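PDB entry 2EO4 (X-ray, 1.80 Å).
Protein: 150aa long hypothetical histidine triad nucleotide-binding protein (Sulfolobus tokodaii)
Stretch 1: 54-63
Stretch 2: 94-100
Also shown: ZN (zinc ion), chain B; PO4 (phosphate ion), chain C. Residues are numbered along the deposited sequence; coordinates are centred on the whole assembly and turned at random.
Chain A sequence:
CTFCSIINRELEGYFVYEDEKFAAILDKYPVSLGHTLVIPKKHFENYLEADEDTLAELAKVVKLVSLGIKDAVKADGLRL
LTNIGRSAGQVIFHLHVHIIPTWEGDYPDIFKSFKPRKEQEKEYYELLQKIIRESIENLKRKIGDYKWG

Stretch 1, residues 54-63: TLAELAKVVK
Stretch 2 (94-100) HLHVHII

Residues 54-63 lie within a longer helix, with phi/psi near -64/-41. Residues 94-96 are extended loop, leading into strand 97-100. Helix and strand run nearly parallel, 14° between their directions, with axes 10.4 Å apart at closest. Leu 55 CA lies 10.0 Å from Leu 95 CA; Val 62 CA lies 7.6 Å from Val 97 CA.

The contact is apolar, without hydrogen bonds across it, and buries 253 Å², both sides summed. Leu 95, Val 97 and Ile 99 point toward the helix. Leu 95 (t, p) rests its CD2 on the notch formed by Leu 55 and Leu 58: 4.0 Å from Leu 55 CD2 and 4.1 Å from Leu 58 CD2. Leu 55 (m, t) starts sideways, but its end reaches in. Leu 58 (t, p) bridges to the next inward residue, its CD2 4.0 Å from Val 97 CG2. Val 97 (t) thus fits between Leu 58 and Val 62 (t), whose CG2 is 4.1 Å from Val 97 CB. Ile 99 (m, t) extends CD1 to 4.1 Å from Val 62 O.

The alternate histidines serve other partners. His 94 ND1 binds zinc at 2.1 Å. His 96 (chi1 p) points away from the helix; its ND1 donates to His 94 O at 2.7 Å, and its NE2 to phosphate O1 at 2.6 Å. His 98 NE2 donates to phosphate O2 at 3.0 Å.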

ATOM      1  N   THR A  54       7.595 -12.888   0.834  1.00 25.12           N
ATOM      2  CA  THR A  54       6.949 -12.256   1.977  1.00 24.46           C
ATOM      3  C   THR A  54       5.972 -11.186   1.486  1.00 23.93           C
ATOM      4  O   THR A  54       4.842 -11.097   1.968  1.00 23.39           O
ATOM      5  CB  THR A  54       7.980 -11.590   2.915  1.00 25.37           C
ATOM      6  OG1 THR A  54       8.791 -12.598   3.530  1.00 25.45           O
ATOM      7  CG2 THR A  54       7.274 -10.797   4.009  1.00 25.26           C
ATOM      8  N   LEU A  55       6.412 -10.378   0.527  1.00 24.15           N
ATOM      9  CA  LEU A  55       5.563  -9.316  -0.010  1.00 23.45           C
ATOM     10  C   LEU A  55       4.331  -9.877  -0.710  1.00 24.96           C
ATOM     11  O   LEU A  55       3.240  -9.310  -0.617  1.00 23.84           O
ATOM     12  CB  LEU A  55       6.356  -8.433  -0.982  1.00 23.85           C
ATOM     13  CG  LEU A  55       7.462  -7.569  -0.369  1.00 23.76           C
ATOM     14  CD1 LEU A  55       8.132  -6.743  -1.459  1.00 26.30           C
ATOM     15  CD2 LEU A  55       6.868  -6.648   0.694  1.00 24.47           C
ATOM     16  N   ALA A  56       4.503 -10.995  -1.408  1.00 25.20           N
ATOM     17  CA  ALA A  56       3.391 -11.619  -2.118  1.00 24.93           C
ATOM     18  C   ALA A  56       2.329 -12.118  -1.147  1.00 25.38           C
ATOM     19  O   ALA A  56       1.133 -11.891  -1.350  1.00 26.00           O
ATOM     20  CB  ALA A  56       3.902 -12.777  -2.979  1.00 26.27           C
ATOM     21  N   GLU A  57       2.761 -12.799  -0.091  1.00 25.26           N
ATOM     22  CA  GLU A  57       1.824 -13.320   0.893  1.00 25.17           C
ATOM     23  C   GLU A  57       1.226 -12.179   1.708  1.00 23.45           C
ATOM     24  O   GLU A  57       0.064 -12.236   2.106  1.00 23.46           O
ATOM     25  CB  GLU A  57       2.525 -14.318   1.818  1.00 28.07           C
ATOM     26  CG  GLU A  57       1.590 -15.038   2.782  1.00 32.79           C
ATOM     27  CD  GLU A  57       0.387 -15.664   2.089  1.00 36.89           C
ATOM     28  OE1 GLU A  57       0.563 -16.276   1.010  1.00 38.13           O
ATOM     29  OE2 GLU A  57      -0.735 -15.550   2.630  1.00 38.09           O
ATOM     30  N   LEU A  58       2.026 -11.145   1.955  1.00 22.93           N
ATOM     31  CA  LEU A  58       1.556  -9.985   2.708  1.00 22.91           C
ATOM     32  C   LEU A  58       0.373  -9.355   1.974  1.00 22.48           C
ATOM     33  O   LEU A  58      -0.627  -8.980   2.583  1.00 22.65           O
ATOM     34  CB  LEU A  58       2.683  -8.953   2.845  1.00 22.55           C
ATOM     35  CG  LEU A  58       2.323  -7.619   3.514  1.00 21.69           C
ATOM     36  CD1 LEU A  58       1.863  -7.866   4.939  1.00 22.49           C
ATOM     37  CD2 LEU A  58       3.533  -6.689   3.499  1.00 23.30           C
ATOM     38  N   ALA A  59       0.491  -9.246   0.656  1.00 22.06           N
ATOM     39  CA  ALA A  59      -0.576  -8.654  -0.146  1.00 23.75           C
ATOM     40  C   ALA A  59      -1.876  -9.444  -0.008  1.00 23.51           C
ATOM     41  O   ALA A  59      -2.962  -8.867   0.036  1.00 23.30           O
ATOM     42  CB  ALA A  59      -0.160  -8.592  -1.609  1.00 23.15           C
ATOM     43  N   LYS A  60      -1.757 -10.768   0.052  1.00 24.08           N
ATOM     44  CA  LYS A  60      -2.925 -11.632   0.180  1.00 23.62           C
ATOM     45  C   LYS A  60      -3.569 -11.500   1.555  1.00 22.16           C
ATOM     46  O   LYS A  60      -4.796 -11.517   1.683  1.00 23.12           O
ATOM     47  CB  LYS A  60      -2.524 -13.088  -0.085  1.00 25.51           C
ATOM     48  CG  LYS A  60      -1.969 -13.305  -1.481  1.00 25.96           C
ATOM     49  CD  LYS A  60      -1.514 -14.740  -1.697  1.00 29.61           C
ATOM     50  CE  LYS A  60      -0.820 -14.886  -3.044  1.00 29.52           C
ATOM     51  NZ  LYS A  60      -0.375 -16.285  -3.300  1.00 32.11           N
ATOM     52  N   VAL A  61      -2.743 -11.376   2.589  1.00 22.33           N
ATOM     53  CA  VAL A  61      -3.258 -11.219   3.943  1.00 21.50           C
ATOM     54  C   VAL A  61      -3.952  -9.861   4.048  1.00 21.31           C
ATOM     55  O   VAL A  61      -5.017  -9.741   4.650  1.00 21.84           O
ATOM     56  CB  VAL A  61      -2.122 -11.308   4.993  1.00 22.70           C
ATOM     57  CG1 VAL A  61      -2.652 -10.948   6.371  1.00 23.10           C
ATOM     58  CG2 VAL A  61      -1.542 -12.722   5.011  1.00 23.35           C
ATOM     59  N   VAL A  62      -3.346  -8.838   3.457  1.00 20.61           N
ATOM     60  CA  VAL A  62      -3.933  -7.503   3.478  1.00 20.32           C
ATOM     61  C   VAL A  62      -5.330  -7.535   2.844  1.00 20.22           C
ATOM     62  O   VAL A  62      -6.265  -6.918   3.354  1.00 21.21           O
ATOM     63  CB  VAL A  62      -3.028  -6.492   2.731  1.00 20.86           C
ATOM     64  CG1 VAL A  62      -3.765  -5.170   2.513  1.00 20.50           C
ATOM     65  CG2 VAL A  62      -1.775  -6.240   3.553  1.00 21.16           C
ATOM     66  N   LYS A  63      -5.484  -8.266   1.746  1.00 20.49           N
ATOM     67  CA  LYS A  63      -6.807  -8.343   1.116  1.00 21.20           C
ATOM     68  C   LYS A  63      -7.832  -8.965   2.068  1.00 21.29           C
ATOM     69  O   LYS A  63      -8.910  -8.411   2.285  1.00 20.41           O
ATOM     70  CB  LYS A  63      -6.770  -9.174  -0.172  1.00 21.99           C
ATOM     71  CG  LYS A  63      -8.156  -9.310  -0.822  1.00 22.59           C
ATOM     72  CD  LYS A  63      -8.147 -10.161  -2.091  1.00 24.91           C
ATOM     73  CE  LYS A  63      -9.568 -10.341  -2.621  1.00 26.19           C
ATOM     74  NZ  LYS A  63      -9.629 -11.095  -3.913  1.00 26.49           N
ATOM     75  N   HIS A  94       9.444  -1.721  11.334  1.00 24.84           N
ATOM     76  CA  HIS A  94       9.101  -3.127  11.165  1.00 23.78           C
ATOM     77  C   HIS A  94       7.984  -3.004  10.137  1.00 23.84           C
ATOM     78  O   HIS A  94       6.937  -2.425  10.428  1.00 23.44           O
ATOM     79  CB  HIS A  94       8.539  -3.727  12.457  1.00 24.33           C
ATOM     80  CG  HIS A  94       8.112  -5.160  12.324  1.00 25.53           C
ATOM     81  ND1 HIS A  94       8.706  -6.185  13.030  1.00 24.11           N
ATOM     82  CD2 HIS A  94       7.149  -5.738  11.565  1.00 24.52           C
ATOM     83  CE1 HIS A  94       8.130  -7.330  12.713  1.00 25.97           C
ATOM     84  NE2 HIS A  94       7.181  -7.088  11.825  1.00 24.17           N
ATOM     85  N   LEU A  95       8.222  -3.523   8.938  1.00 22.10           N
ATOM     86  CA  LEU A  95       7.252  -3.446   7.851  1.00 21.36           C
ATOM     87  C   LEU A  95       5.816  -3.717   8.270  1.00 20.02           C
ATOM     88  O   LEU A  95       5.501  -4.777   8.806  1.00 20.07           O
ATOM     89  CB  LEU A  95       7.647  -4.424   6.736  1.00 21.28           C
ATOM     90  CG  LEU A  95       6.663  -4.675   5.584  1.00 20.89           C
ATOM     91  CD1 LEU A  95       6.239  -3.373   4.923  1.00 20.85           C
ATOM     92  CD2 LEU A  95       7.333  -5.595   4.572  1.00 21.69           C
ATOM     93  N   HIS A  96       4.947  -2.743   8.024  1.00 20.07           N
ATOM     94  CA  HIS A  96       3.539  -2.900   8.337  1.00 19.77           C
ATOM     95  C   HIS A  96       2.704  -2.094   7.371  1.00 19.85           C
ATOM     96  O   HIS A  96       3.114  -1.023   6.915  1.00 19.82           O
ATOM     97  CB  HIS A  96       3.223  -2.476   9.775  1.00 20.10           C
ATOM     98  CG  HIS A  96       3.586  -1.060  10.097  1.00 20.82           C
ATOM     99  ND1 HIS A  96       4.890  -0.624  10.176  1.00 22.59           N
ATOM    100  CD2 HIS A  96       2.814   0.001  10.431  1.00 21.76           C
ATOM    101  CE1 HIS A  96       4.907   0.644  10.549  1.00 22.51           C
ATOM    102  NE2 HIS A  96       3.659   1.046  10.711  1.00 21.64           N
ATOM    103  N   VAL A  97       1.535  -2.634   7.054  1.00 20.63           N
ATOM    104  CA  VAL A  97       0.600  -1.983   6.148  1.00 18.28           C
ATOM    105  C   VAL A  97      -0.581  -1.491   6.963  1.00 18.88           C
ATOM    106  O   VAL A  97      -1.165  -2.249   7.737  1.00 19.27           O
ATOM    107  CB  VAL A  97       0.083  -2.970   5.078  1.00 18.24           C
ATOM    108  CG1 VAL A  97      -0.997  -2.306   4.227  1.00 18.76           C
ATOM    109  CG2 VAL A  97       1.240  -3.426   4.197  1.00 21.35           C
ATOM    110  N   HIS A  98      -0.918  -0.217   6.798  1.00 18.13           N
ATOM    111  CA  HIS A  98      -2.048   0.372   7.504  1.00 19.71           C
ATOM    112  C   HIS A  98      -3.333   0.121   6.724  1.00 17.03           C
ATOM    113  O   HIS A  98      -3.348   0.241   5.504  1.00 18.61           O
ATOM    114  CB  HIS A  98      -1.892   1.896   7.604  1.00 18.64           C
ATOM    115  CG  HIS A  98      -0.734   2.348   8.434  1.00 20.40           C
ATOM    116  ND1 HIS A  98      -0.864   2.695   9.761  1.00 22.54           N
ATOM    117  CD2 HIS A  98       0.565   2.560   8.115  1.00 22.17           C
ATOM    118  CE1 HIS A  98       0.304   3.104  10.224  1.00 23.13           C
ATOM    119  NE2 HIS A  98       1.189   3.032   9.246  1.00 21.92           N
ATOM    120  N   ILE A  99      -4.402  -0.229   7.438  1.00 18.45           N
ATOM    121  CA  ILE A  99      -5.718  -0.390   6.832  1.00 18.36           C
ATOM    122  C   ILE A  99      -6.543   0.593   7.657  1.00 19.78           C
ATOM    123  O   ILE A  99      -6.826   0.347   8.833  1.00 20.02           O
ATOM    124  CB  ILE A  99      -6.310  -1.806   7.004  1.00 18.58           C
ATOM    125  CG1 ILE A  99      -5.418  -2.841   6.318  1.00 20.42           C
ATOM    126  CG2 ILE A  99      -7.706  -1.858   6.354  1.00 20.00           C
ATOM    127  CD1 ILE A  99      -5.891  -4.292   6.528  1.00 22.15           C
ATOM    128  N   ILE A 100      -6.903   1.711   7.037  1.00 20.55           N
ATOM    129  CA  ILE A 100      -7.654   2.771   7.701  1.00 20.86           C
ATOM    130  C   ILE A 100      -9.044   2.915   7.083  1.00 19.49           C
ATOM    131  O   ILE A 100      -9.189   3.389   5.957  1.00 20.67           O
ATOM    132  CB  ILE A 100      -6.892   4.112   7.576  1.00 21.39           C
ATOM    133  CG1 ILE A 100      -5.488   3.957   8.171  1.00 23.85           C
ATOM    134  CG2 ILE A 100      -7.658   5.226   8.290  1.00 22.60           C
ATOM    135  CD1 ILE A 100      -4.585   5.171   7.964  1.00 25.38           C
TER
HETATM  136 ZN    ZN B 201      10.264  -6.098  14.429  1.00 27.41          ZN
HETATM  137  P   PO4 C 202       4.243   4.236  10.492  1.00 22.25           P
HETATM  138  O1  PO4 C 202       3.251   3.494  11.305  1.00 22.31           O
HETATM  139  O2  PO4 C 202       3.983   4.007   9.049  1.00 22.88           O
HETATM  140  O3  PO4 C 202       4.129   5.694  10.793  1.00 21.41           O
HETATM  141  O4  PO4 C 202       5.615   3.765  10.829  1.00 21.92           O